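Local coordinates for transcription regulator (Lactobacillus plantarum WCFS1, PDB 3CLK), which probably controls transcription by binding DNA as a dimer, with an effector-binding part related to the periplasmic sugar-binding proteins, as in LacI-family repressors, at residues B[68-73]-B[92-97]; B[146-151]-B[158-163]; B[192-197]-B[221-226]. All coordinates share one frame; numbering follows the deposited sequence.

Interaction 1. Residues B[68-73]-B[92-97]; sequences GILLLS and CFLSMG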
ATOM      1  N   GLY B  68     -16.580  15.531 -12.050  1.00 34.07           N
ATOM      2  CA  GLY B  68     -15.366  16.147 -11.551  1.00 29.72           C
ATOM      3  C   GLY B  68     -14.189  15.198 -11.560  1.00 27.53           C
ATOM      4  O   GLY B  68     -14.363  13.977 -11.520  1.00 26.41           O
ATOM      5  N   ILE B  69     -12.988  15.760 -11.612  1.00 24.75           N
ATOM      6  CA  ILE B  69     -11.769  14.959 -11.625  1.00 25.40           C
ATOM      7  C   ILE B  69     -10.802  15.385 -10.529  1.00 23.02           C
ATOM      8  O   ILE B  69     -10.500  16.568 -10.381  1.00 23.06           O
ATOM      9  CB  ILE B  69     -11.040  15.073 -12.982  1.00 26.45           C
ATOM     10  CG1 ILE B  69     -11.968  14.609 -14.110  1.00 25.63           C
ATOM     11  CG2 ILE B  69      -9.773  14.218 -12.972  1.00 24.37           C
ATOM     12  CD1 ILE B  69     -11.347  14.709 -15.485  1.00 24.54           C
ATOM     13  N   LEU B  70     -10.331  14.410  -9.757  1.00 21.88           N
ATOM     14  CA  LEU B  70      -9.373  14.664  -8.690  1.00 21.31           C
ATOM     15  C   LEU B  70      -8.070  13.972  -9.088  1.00 21.49           C
ATOM     16  O   LEU B  70      -8.068  12.779  -9.405  1.00 22.26           O
ATOM     17  CB  LEU B  70      -9.893  14.091  -7.370  1.00 20.62           C
ATOM     18  CG  LEU B  70     -11.219  14.680  -6.874  1.00 19.89           C
ATOM     19  CD1 LEU B  70     -11.682  13.937  -5.621  1.00 21.74           C
ATOM     20  CD2 LEU B  70     -11.030  16.159  -6.579  1.00 19.48           C
ATOM     21  N   LEU B  71      -6.968  14.714  -9.088  1.00 19.36           N
ATOM     22  CA  LEU B  71      -5.689  14.125  -9.470  1.00 21.40           C
ATOM     23  C   LEU B  71      -4.785  13.971  -8.254  1.00 20.19           C
ATOM     24  O   LEU B  71      -4.287  14.952  -7.705  1.00 21.37           O
ATOM     25  CB  LEU B  71      -5.006  14.973 -10.554  1.00 20.48           C
ATOM     26  CG  LEU B  71      -5.829  15.119 -11.844  1.00 22.39           C
ATOM     27  CD1 LEU B  71      -6.751  16.327 -11.722  1.00 23.14           C
ATOM     28  CD2 LEU B  71      -4.910  15.276 -13.034  1.00 19.22           C
ATOM     29  N   LEU B  72      -4.595  12.721  -7.845  1.00 22.09           N
ATOM     30  CA  LEU B  72      -3.779  12.386  -6.690  1.00 23.68           C
ATOM     31  C   LEU B  72      -2.293  12.412  -6.984  1.00 25.78           C
ATOM     32  O   LEU B  72      -1.720  11.429  -7.461  1.00 27.72           O
ATOM     33  CB  LEU B  72      -4.164  11.004  -6.154  1.00 24.23           C
ATOM     34  CG  LEU B  72      -5.634  10.773  -5.787  1.00 25.27           C
ATOM     35  CD1 LEU B  72      -5.743   9.561  -4.861  1.00 23.48           C
ATOM     36  CD2 LEU B  72      -6.192  11.998  -5.096  1.00 29.99           C
ATOM     37  N   SER B  73      -1.677  13.548  -6.699  1.00 27.26           N
ATOM     38  CA  SER B  73      -0.250  13.724  -6.901  1.00 29.66           C
ATOM     39  C   SER B  73       0.221  13.259  -8.276  1.00 31.59           C
ATOM     40  O   SER B  73       1.100  12.401  -8.381  1.00 31.64           O
ATOM     41  CB  SER B  73       0.516  12.972  -5.811  1.00 30.69           C
ATOM     42  OG  SER B  73       1.867  13.385  -5.771  1.00 31.71           O
ATOM     43  N   CYS B  92      -9.269  19.240  -9.554  1.00 24.15           N
ATOM     44  CA  CYS B  92      -8.447  19.700  -8.443  1.00 22.30           C
ATOM     45  C   CYS B  92      -7.366  18.658  -8.176  1.00 21.78           C
ATOM     46  O   CYS B  92      -7.632  17.455  -8.211  1.00 17.72           O
ATOM     47  CB  CYS B  92      -9.305  19.887  -7.189  1.00 21.81           C
ATOM     48  SG  CYS B  92      -8.460  20.698  -5.793  1.00 25.61           S
ATOM     49  N   PHE B  93      -6.146  19.128  -7.934  1.00 20.98           N
ATOM     50  CA  PHE B  93      -5.029  18.237  -7.636  1.00 24.16           C
ATOM     51  C   PHE B  93      -4.963  17.998  -6.126  1.00 23.59           C
ATOM     52  O   PHE B  93      -5.213  18.913  -5.339  1.00 24.85           O
ATOM     53  CB  PHE B  93      -3.705  18.851  -8.106  1.00 23.98           C
ATOM     54  CG  PHE B  93      -3.507  18.809  -9.598  1.00 26.91           C
ATOM     55  CD1 PHE B  93      -4.176  19.702 -10.431  1.00 25.90           C
ATOM     56  CD2 PHE B  93      -2.646  17.876 -10.170  1.00 25.07           C
ATOM     57  CE1 PHE B  93      -3.986  19.664 -11.819  1.00 28.15           C
ATOM     58  CE2 PHE B  93      -2.449  17.827 -11.552  1.00 26.08           C
ATOM     59  CZ  PHE B  93      -3.119  18.719 -12.379  1.00 28.59           C
ATOM     60  N   LEU B  94      -4.636  16.771  -5.734  1.00 19.90           N
ATOM     61  CA  LEU B  94      -4.521  16.421  -4.321  1.00 20.97           C
ATOM     62  C   LEU B  94      -3.106  15.931  -3.988  1.00 22.30           C
ATOM     63  O   LEU B  94      -2.475  15.229  -4.789  1.00 20.28           O
ATOM     64  CB  LEU B  94      -5.528  15.323  -3.942  1.00 19.73           C
ATOM     65  CG  LEU B  94      -7.021  15.586  -4.169  1.00 21.69           C
ATOM     66  CD1 LEU B  94      -7.844  14.401  -3.678  1.00 20.04           C
ATOM     67  CD2 LEU B  94      -7.429  16.854  -3.438  1.00 19.87           C
ATOM     68  N   SER B  95      -2.626  16.319  -2.808  1.00 20.83           N
ATOM     69  CA  SER B  95      -1.311  15.931  -2.303  1.00 23.29           C
ATOM     70  C   SER B  95      -0.124  16.481  -3.094  1.00 24.97           C
ATOM     71  O   SER B  95       0.978  15.930  -3.029  1.00 23.82           O
ATOM     72  CB  SER B  95      -1.224  14.406  -2.238  1.00 21.28           C
ATOM     73  OG  SER B  95      -0.356  14.006  -1.196  1.00 28.34           O
HETATM   74  N   MSE B  96      -0.348  17.567  -3.829  1.00 26.90           N
HETATM   75  CA  MSE B  96       0.712  18.185  -4.617  1.00 30.24           C
HETATM   76  C   MSE B  96       0.441  19.674  -4.821  1.00 30.27           C
HETATM   77  O   MSE B  96      -0.676  20.068  -5.145  1.00 31.92           O
HETATM   78  CB  MSE B  96       0.830  17.483  -5.979  1.00 34.73           C
HETATM   79  CG  MSE B  96       1.935  18.016  -6.881  1.00 41.41           C
HETATM   80 SE   MSE B  96       1.966  17.108  -8.607  1.00 52.37          SE
HETATM   81  CE  MSE B  96       3.102  15.617  -8.122  1.00 48.17           C
ATOM     82  N   GLY B  97       1.467  20.494  -4.626  1.00 31.03           N
ATOM     83  CA  GLY B  97       1.325  21.928  -4.809  1.00 31.63           C
ATOM     84  C   GLY B  97       1.947  22.362  -6.123  1.00 33.24           C
ATOM     85  O   GLY B  97       2.657  21.587  -6.765  1.00 31.60           O
TER
HETATM   86  O   HOH W   1       3.451  15.801  -4.360  1.00 37.05           O
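Strands 68-72 and 92-94 run side by side and in parallel, their short axes 4.5 Å apart and inclined by 30°. Four backbone hydrogen bonds join the two strands: Cys92 N gives to Ile69 O, Leu71 N to Cys92 O, Leu94 N to Leu71 O and, past the strand end, Ser73 N to Leu94 O. On the face bearing Leu71 and Phe93, the two side chains lie alongside each other. Leu71 CD1 is the knob over the middle of the Phe93 ring, 4.2 Å above its plane; Leu71 CB, in a CH-pi contact, and CD2 sit toward the CD2-CE2-CZ side. The pair belongs to a right-handed beta-alpha-beta unit, with helix 78-86 as the crossover, inside a parallel Rossmann-like sheet. On the other face Leu72 and Leu94 lie side by side, and Leu94 CD1 reaches over to Leu72 CD2 at 3.2 Å, tighter than ordinary van der Waals contact, and to Leu70 CB at 4.2 Å. Helices 22-34 and 240-256 cover this face, Ile26 lying against Leu72 and Leu94, Val248 and Ile251 against Leu70. Beyond the strands, the bent Met96 chain (chi3 -87°) brings CE to 3.5 Å from Ser73 OG, and water 1 links that hydroxyl to Ser95 O.

Interaction 2. Residues B[146-151]-B[158-163]; sequences GYKKAL and INQEWI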
ATOM      1  N   GLY B 146      12.483  23.911   3.256  1.00 25.77           N
ATOM      2  CA  GLY B 146      12.048  23.936   4.644  1.00 23.85           C
ATOM      3  C   GLY B 146      13.134  23.388   5.553  1.00 23.33           C
ATOM      4  O   GLY B 146      13.351  23.893   6.657  1.00 22.95           O
ATOM      5  N   TYR B 147      13.818  22.352   5.076  1.00 21.49           N
ATOM      6  CA  TYR B 147      14.915  21.711   5.801  1.00 20.69           C
ATOM      7  C   TYR B 147      16.068  22.695   5.978  1.00 22.42           C
ATOM      8  O   TYR B 147      16.625  22.822   7.076  1.00 18.80           O
ATOM      9  CB  TYR B 147      15.395  20.478   5.020  1.00 16.93           C
ATOM     10  CG  TYR B 147      16.798  19.981   5.332  1.00 14.70           C
ATOM     11  CD1 TYR B 147      17.059  19.189   6.453  1.00 14.14           C
ATOM     12  CD2 TYR B 147      17.857  20.265   4.467  1.00 12.73           C
ATOM     13  CE1 TYR B 147      18.354  18.683   6.695  1.00 13.26           C
ATOM     14  CE2 TYR B 147      19.132  19.777   4.697  1.00 13.15           C
ATOM     15  CZ  TYR B 147      19.380  18.984   5.806  1.00 15.35           C
ATOM     16  OH  TYR B 147      20.654  18.490   5.988  1.00 13.30           O
ATOM     17  N   LYS B 148      16.421  23.389   4.894  1.00 21.57           N
ATOM     18  CA  LYS B 148      17.520  24.359   4.927  1.00 21.45           C
ATOM     19  C   LYS B 148      17.192  25.581   5.781  1.00 20.28           C
ATOM     20  O   LYS B 148      18.083  26.191   6.361  1.00 20.04           O
ATOM     21  CB  LYS B 148      17.892  24.805   3.507  1.00 21.41           C
ATOM     22  CG  LYS B 148      18.591  23.732   2.686  1.00 23.12           C
ATOM     23  CD  LYS B 148      18.988  24.239   1.302  1.00 22.49           C
ATOM     24  CE  LYS B 148      19.590  23.109   0.484  1.00 25.69           C
ATOM     25  NZ  LYS B 148      20.046  23.545  -0.867  1.00 24.57           N
ATOM     26  N   LYS B 149      15.916  25.940   5.841  1.00 23.28           N
ATOM     27  CA  LYS B 149      15.484  27.071   6.648  1.00 25.20           C
ATOM     28  C   LYS B 149      15.643  26.703   8.125  1.00 25.44           C
ATOM     29  O   LYS B 149      16.184  27.480   8.911  1.00 25.79           O
ATOM     30  CB  LYS B 149      14.020  27.412   6.354  1.00 26.21           C
ATOM     31  CG  LYS B 149      13.474  28.564   7.202  1.00 29.97           C
ATOM     32  CD  LYS B 149      12.129  29.071   6.697  1.00 32.63           C
ATOM     33  CE  LYS B 149      11.027  28.021   6.802  1.00 35.43           C
ATOM     34  NZ  LYS B 149       9.698  28.560   6.363  1.00 35.78           N
ATOM     35  N   ALA B 150      15.177  25.511   8.489  1.00 22.70           N
ATOM     36  CA  ALA B 150      15.272  25.034   9.865  1.00 23.24           C
ATOM     37  C   ALA B 150      16.721  25.041  10.315  1.00 22.91           C
ATOM     38  O   ALA B 150      17.031  25.454  11.435  1.00 24.04           O
ATOM     39  CB  ALA B 150      14.692  23.627   9.981  1.00 23.18           C
ATOM     40  N   LEU B 151      17.611  24.600   9.434  1.00 23.76           N
ATOM     41  CA  LEU B 151      19.035  24.562   9.744  1.00 25.46           C
ATOM     42  C   LEU B 151      19.604  25.965   9.939  1.00 28.33           C
ATOM     43  O   LEU B 151      20.365  26.213  10.879  1.00 27.57           O
ATOM     44  CB  LEU B 151      19.808  23.849   8.629  1.00 22.74           C
ATOM     45  CG  LEU B 151      19.529  22.352   8.450  1.00 26.67           C
ATOM     46  CD1 LEU B 151      20.581  21.750   7.525  1.00 21.84           C
ATOM     47  CD2 LEU B 151      19.562  21.649   9.800  1.00 21.07           C
ATOM     48  N   ILE B 158      24.525  24.648   6.040  1.00 31.12           N
ATOM     49  CA  ILE B 158      24.006  23.693   5.069  1.00 33.84           C
ATOM     50  C   ILE B 158      25.158  22.888   4.466  1.00 34.47           C
ATOM     51  O   ILE B 158      26.059  23.444   3.841  1.00 35.98           O
ATOM     52  CB  ILE B 158      23.226  24.415   3.955  1.00 33.40           C
ATOM     53  CG1 ILE B 158      21.992  25.089   4.559  1.00 35.31           C
ATOM     54  CG2 ILE B 158      22.821  23.428   2.872  1.00 35.10           C
ATOM     55  CD1 ILE B 158      21.131  25.824   3.563  1.00 36.51           C
ATOM     56  N   ASN B 159      25.117  21.576   4.669  1.00 33.45           N
ATOM     57  CA  ASN B 159      26.145  20.659   4.185  1.00 33.09           C
ATOM     58  C   ASN B 159      25.553  19.783   3.074  1.00 33.67           C
ATOM     59  O   ASN B 159      24.746  18.897   3.344  1.00 31.56           O
ATOM     60  CB  ASN B 159      26.613  19.775   5.344  1.00 32.95           C
ATOM     61  CG  ASN B 159      27.813  18.920   4.992  1.00 35.45           C
ATOM     62  OD1 ASN B 159      27.889  18.354   3.906  1.00 36.62           O
ATOM     63  ND2 ASN B 159      28.754  18.809   5.925  1.00 36.63           N
ATOM     64  N   GLN B 160      25.960  20.025   1.830  1.00 32.97           N
ATOM     65  CA  GLN B 160      25.439  19.259   0.706  1.00 32.59           C
ATOM     66  C   GLN B 160      25.654  17.761   0.863  1.00 30.72           C
ATOM     67  O   GLN B 160      24.914  16.970   0.299  1.00 30.07           O
ATOM     68  CB  GLN B 160      26.069  19.729  -0.611  1.00 36.45           C
ATOM     69  CG  GLN B 160      25.577  21.086  -1.102  1.00 39.06           C
ATOM     70  CD  GLN B 160      24.076  21.121  -1.310  1.00 43.27           C
ATOM     71  OE1 GLN B 160      23.500  20.208  -1.906  1.00 45.53           O
ATOM     72  NE2 GLN B 160      23.434  22.181  -0.830  1.00 43.51           N
ATOM     73  N   GLU B 161      26.667  17.371   1.627  1.00 31.02           N
ATOM     74  CA  GLU B 161      26.943  15.957   1.841  1.00 31.99           C
ATOM     75  C   GLU B 161      25.873  15.291   2.704  1.00 29.85           C
ATOM     76  O   GLU B 161      25.777  14.064   2.746  1.00 29.43           O
ATOM     77  CB  GLU B 161      28.317  15.776   2.492  1.00 35.25           C
ATOM     78  CG  GLU B 161      29.443  16.366   1.668  1.00 40.38           C
ATOM     79  CD  GLU B 161      29.276  16.065   0.191  1.00 43.13           C
ATOM     80  OE1 GLU B 161      29.341  14.875  -0.186  1.00 45.04           O
ATOM     81  OE2 GLU B 161      29.065  17.021  -0.586  1.00 44.14           O
ATOM     82  N   TRP B 162      25.074  16.108   3.386  1.00 27.00           N
ATOM     83  CA  TRP B 162      24.007  15.613   4.253  1.00 24.68           C
ATOM     84  C   TRP B 162      22.704  15.444   3.476  1.00 24.29           C
ATOM     85  O   TRP B 162      21.679  15.019   4.026  1.00 20.03           O
ATOM     86  CB  TRP B 162      23.782  16.585   5.414  1.00 24.94           C
ATOM     87  CG  TRP B 162      24.926  16.676   6.395  1.00 23.63           C
ATOM     88  CD1 TRP B 162      26.072  15.927   6.403  1.00 25.04           C
ATOM     89  CD2 TRP B 162      25.001  17.534   7.539  1.00 23.64           C
ATOM     90  NE1 TRP B 162      26.851  16.264   7.486  1.00 22.53           N
ATOM     91  CE2 TRP B 162      26.218  17.248   8.201  1.00 24.40           C
ATOM     92  CE3 TRP B 162      24.158  18.516   8.073  1.00 23.91           C
ATOM     93  CZ2 TRP B 162      26.614  17.906   9.370  1.00 24.13           C
ATOM     94  CZ3 TRP B 162      24.550  19.175   9.242  1.00 25.83           C
ATOM     95  CH2 TRP B 162      25.768  18.864   9.874  1.00 25.65           C
ATOM     96  N   ILE B 163      22.757  15.779   2.192  1.00 22.62           N
ATOM     97  CA  ILE B 163      21.600  15.690   1.322  1.00 21.87           C
ATOM     98  C   ILE B 163      21.828  14.587   0.296  1.00 23.65           C
ATOM     99  O   ILE B 163      22.744  14.673  -0.535  1.00 22.24           O
ATOM    100  CB  ILE B 163      21.369  17.041   0.603  1.00 22.65           C
ATOM    101  CG1 ILE B 163      21.361  18.172   1.638  1.00 22.63           C
ATOM    102  CG2 ILE B 163      20.056  17.023  -0.151  1.00 21.28           C
ATOM    103  CD1 ILE B 163      21.340  19.582   1.030  1.00 20.29           C
TER
HETATM  104  O   HOH W   2      22.611  20.207   4.998  1.00 25.06           O
HETATM  105  O   HOH W   3      21.036  21.039  -1.986  1.00 50.27           O
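Lys148 and Ile158 carry the tightest packing here. The lysine chain, extended beyond CG, crosses the isoleucine at about a right angle, so that Ile158 CD1 touches three successive methylenes, CB, CG and CD; its distance to Lys148 CB is 3.4 Å, closer than usual for carbon. Farther out, Lys148 CE reaches Ile163 CD1 at 4.0 Å. The ammonium does not bond directly across the contact: water 3 accepts from Lys148 NZ at 2.9 Å and donates to Gln160 OE1 at 2.6 Å. Gln160, bent at chi2 (-58°), brings its amide back to this water although its CB points away from the helix.

Tyr147 provides the second group of contacts. Its CG is anti to the backbone N (chi1 159°), which sends the ring from the helix toward Trp162 and Ile163. Ring atom CE2 of Tyr147 meets Ile163 CG1 obliquely at 4.1 Å, while the phenol oxygen OH lies 3.7 Å from Trp162 CB, near the plane of the indole and at its edge. Water 2 donates to Tyr147 OH and accepts from Asn159 N, and the hydroxyl is also hydrogen-bonded to Ile128 O on the neighbouring strand.

Further outward, Leu151 CG packs on one face of the Tyr147 ring, one turn along the helix. Asn159 OD1 takes the N-H of Glu161 in an Asx turn, and Asn159 CB lies over one face of the Trp162 indole. Ile130 of strand 128-131 touches both Tyr147 and Ile163. Through the short 3-10 turn 160-162 the chain thus completes a beta-alpha-beta crossover, from strand 128-131 by way of helix 138-153 to the adjacent parallel strand 163-164, the outermost strand within the chain.

Interaction 3. Residues B[192-197]-B[221-226]; sequences ASDMTA and DGTEMC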
ATOM      1  N   ALA B 192      12.343  11.042   3.139  1.00 13.60           N
ATOM      2  CA  ALA B 192      11.417  11.629   2.175  1.00 15.56           C
ATOM      3  C   ALA B 192      10.030  11.007   2.215  1.00 14.16           C
ATOM      4  O   ALA B 192       9.063  11.628   1.792  1.00 15.81           O
ATOM      5  CB  ALA B 192      12.001  11.503   0.751  1.00 12.86           C
ATOM      6  N   SER B 193       9.937   9.777   2.717  1.00 14.05           N
ATOM      7  CA  SER B 193       8.667   9.064   2.789  1.00 14.02           C
ATOM      8  C   SER B 193       8.794   7.902   3.773  1.00 14.49           C
ATOM      9  O   SER B 193       9.902   7.555   4.193  1.00 14.35           O
ATOM     10  CB  SER B 193       8.291   8.506   1.406  1.00 16.11           C
ATOM     11  OG  SER B 193       9.067   7.357   1.088  1.00 15.19           O
ATOM     12  N   ASP B 194       7.664   7.292   4.125  1.00 13.99           N
ATOM     13  CA  ASP B 194       7.693   6.173   5.058  1.00 15.74           C
ATOM     14  C   ASP B 194       8.496   5.002   4.494  1.00 15.38           C
ATOM     15  O   ASP B 194       9.254   4.373   5.221  1.00 15.54           O
ATOM     16  CB  ASP B 194       6.281   5.681   5.404  1.00 15.56           C
ATOM     17  CG  ASP B 194       5.406   6.755   6.027  1.00 16.10           C
ATOM     18  OD1 ASP B 194       5.922   7.711   6.659  1.00 17.40           O
ATOM     19  OD2 ASP B 194       4.177   6.618   5.906  1.00 16.20           O
HETATM   20  N   MSE B 195       8.321   4.691   3.206  1.00 17.40           N
HETATM   21  CA  MSE B 195       9.068   3.586   2.606  1.00 16.85           C
HETATM   22  C   MSE B 195      10.562   3.925   2.584  1.00 16.12           C
HETATM   23  O   MSE B 195      11.413   3.050   2.754  1.00 15.33           O
HETATM   24  CB  MSE B 195       8.595   3.299   1.170  1.00 20.47           C
HETATM   25  CG  MSE B 195       7.204   2.696   1.068  1.00 26.98           C
HETATM   26 SE   MSE B 195       7.107   1.052   2.101  1.00 41.18          SE
HETATM   27  CE  MSE B 195       8.502   0.047   1.230  1.00 30.41           C
ATOM     28  N   THR B 196      10.885   5.190   2.348  1.00 13.84           N
ATOM     29  CA  THR B 196      12.285   5.605   2.335  1.00 14.51           C
ATOM     30  C   THR B 196      12.849   5.426   3.749  1.00 12.74           C
ATOM     31  O   THR B 196      13.967   4.942   3.935  1.00 14.21           O
ATOM     32  CB  THR B 196      12.420   7.078   1.858  1.00 14.80           C
ATOM     33  OG1 THR B 196      12.091   7.149   0.461  1.00 16.90           O
ATOM     34  CG2 THR B 196      13.861   7.595   2.056  1.00 11.29           C
ATOM     35  N   ALA B 197      12.055   5.782   4.752  1.00 12.46           N
ATOM     36  CA  ALA B 197      12.486   5.645   6.138  1.00 11.43           C
ATOM     37  C   ALA B 197      12.761   4.188   6.494  1.00 11.71           C
ATOM     38  O   ALA B 197      13.693   3.885   7.238  1.00 13.01           O
ATOM     39  CB  ALA B 197      11.422   6.208   7.064  1.00  9.58           C
ATOM     40  N   ASP B 221       5.049  11.610   5.955  1.00 14.85           N
ATOM     41  CA  ASP B 221       3.813  10.957   5.499  1.00 17.20           C
ATOM     42  C   ASP B 221       3.015  10.381   6.669  1.00 16.49           C
ATOM     43  O   ASP B 221       1.869  10.768   6.880  1.00 17.55           O
ATOM     44  CB  ASP B 221       4.073   9.866   4.442  1.00 17.88           C
ATOM     45  CG  ASP B 221       4.380  10.450   3.060  1.00 21.17           C
ATOM     46  OD1 ASP B 221       3.977  11.602   2.779  1.00 21.78           O
ATOM     47  OD2 ASP B 221       5.020   9.755   2.249  1.00 23.40           O
ATOM     48  N   GLY B 222       3.614   9.469   7.431  1.00 18.68           N
ATOM     49  CA  GLY B 222       2.919   8.891   8.574  1.00 17.93           C
ATOM     50  C   GLY B 222       1.769   7.937   8.281  1.00 18.80           C
ATOM     51  O   GLY B 222       0.747   7.953   8.975  1.00 20.04           O
ATOM     52  N   THR B 223       1.919   7.115   7.251  1.00 19.95           N
ATOM     53  CA  THR B 223       0.891   6.137   6.900  1.00 23.61           C
ATOM     54  C   THR B 223       1.109   4.916   7.795  1.00 25.86           C
ATOM     55  O   THR B 223       2.037   4.903   8.604  1.00 24.24           O
ATOM     56  CB  THR B 223       1.022   5.688   5.437  1.00 21.20           C
ATOM     57  OG1 THR B 223       2.158   4.830   5.306  1.00 24.29           O
ATOM     58  CG2 THR B 223       1.215   6.887   4.529  1.00 25.29           C
ATOM     59  N   GLU B 224       0.274   3.889   7.632  1.00 28.39           N
ATOM     60  CA  GLU B 224       0.378   2.668   8.431  1.00 30.83           C
ATOM     61  C   GLU B 224       1.793   2.089   8.438  1.00 30.49           C
ATOM     62  O   GLU B 224       2.206   1.460   9.411  1.00 30.54           O
ATOM     63  CB  GLU B 224      -0.618   1.608   7.930  1.00 32.41           C
ATOM     64  CG  GLU B 224      -0.509   0.263   8.663  1.00 36.21           C
ATOM     65  CD  GLU B 224      -1.717  -0.647   8.445  1.00 38.63           C
ATOM     66  OE1 GLU B 224      -2.051  -0.942   7.276  1.00 40.83           O
ATOM     67  OE2 GLU B 224      -2.328  -1.072   9.450  1.00 36.58           O
HETATM   68  N   MSE B 225       2.535   2.305   7.359  1.00 31.27           N
HETATM   69  CA  MSE B 225       3.903   1.806   7.273  1.00 31.36           C
HETATM   70  C   MSE B 225       4.772   2.219   8.469  1.00 30.95           C
HETATM   71  O   MSE B 225       5.759   1.545   8.771  1.00 30.84           O
HETATM   72  CB  MSE B 225       4.561   2.279   5.973  1.00 34.98           C
HETATM   73  CG  MSE B 225       3.929   1.711   4.715  1.00 40.42           C
HETATM   74 SE   MSE B 225       4.018  -0.223   4.603  1.00 50.72          SE
HETATM   75  CE  MSE B 225       4.332  -0.383   2.711  1.00 47.40           C
ATOM     76  N   CYS B 226       4.416   3.310   9.146  1.00 27.10           N
ATOM     77  CA  CYS B 226       5.191   3.771  10.304  1.00 28.71           C
ATOM     78  C   CYS B 226       4.980   2.923  11.556  1.00 32.51           C
ATOM     79  O   CYS B 226       5.814   2.929  12.460  1.00 30.47           O
ATOM     80  CB  CYS B 226       4.853   5.225  10.649  1.00 26.29           C
ATOM     81  SG  CYS B 226       5.450   6.435   9.452  1.00 18.29           S
TER
HETATM   82  O   HOH W   4       6.139  11.662   0.762  1.00 32.87           O
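The start of helix 194-206 meets the turn after strand 216-219, at the C-terminal ends of strands 188-191 and 216-219 in a periplasmic-binding-protein-like domain. Ser193 is the N-cap: its OG accepts from Thr196 N at 3.1 Å and is also hydrogen-bonded to Tyr168 O. Asp194, in the first turn, has CG anti to the carbonyl carbon (chi1 -59°) and projects its carboxylate into the turn 221-226. OD1 of Asp194 receives the N-H of Gly222 on its syn lone pair, and also bonds Ser219 OG. OD2 of Asp194 is gripped twice by one residue, by Thr223 N on the syn lone pair at 2.7 Å and by Thr223 OG1 on the anti lone pair at 2.8 Å. That hydroxyl also accepts from Met225 N, closing an ST turn, and is hydrogen-bonded to Asn21 ND2 from the N-terminal part of the chain. Cys226 SG approaches Asp194 OD1 to 3.1 Å. Beside this polar cluster, Met195 and Met225, both selenomethionine, cross obliquely, with SE of Met195 3.2 Å from CE of Met225; the second subunit adds its own Met225 and Ile228 here. Water 4 bridges Ala192 O and Asp221 OD2, whose partner oxygen OD1 bonds Gln238. An alanine in place of Asp194 would remove the acceptor for two backbone N-H groups and for the Thr223 and Ser219 hydroxyls, and would probably loosen the 222-226 turn. With several donors converging on it and the helix N-terminus close by, the buried carboxylate is likely to stay ionised, despite the like-charged Asp221 some 4.9 Å away, OD2 to OD2.

Overall arrangement
Interaction 1 belongs to the lobe whose parallel strands include 68-72 and 91-94, whereas interactions 2 and 3 belong to the lobe built on strands 128-131, 188-191 and 216-219. Interactions 1 and 3 come within about 6 Å at their nearest atoms, their centres about 20 Å apart, and Phe240 of helix 240-256 touches residues of both. Interaction 2 lies on the opposite side of the chain's centre from interaction 1, centres about 29 Å apart; from interaction 3 its centre is about 20 Å away and its nearest atoms about 10 Å. In relatives the effector binds between two such lobes, and interactions 1 and 3 are consistent with that neighbourhood. Among the three, interaction 3 alone meets the second subunit.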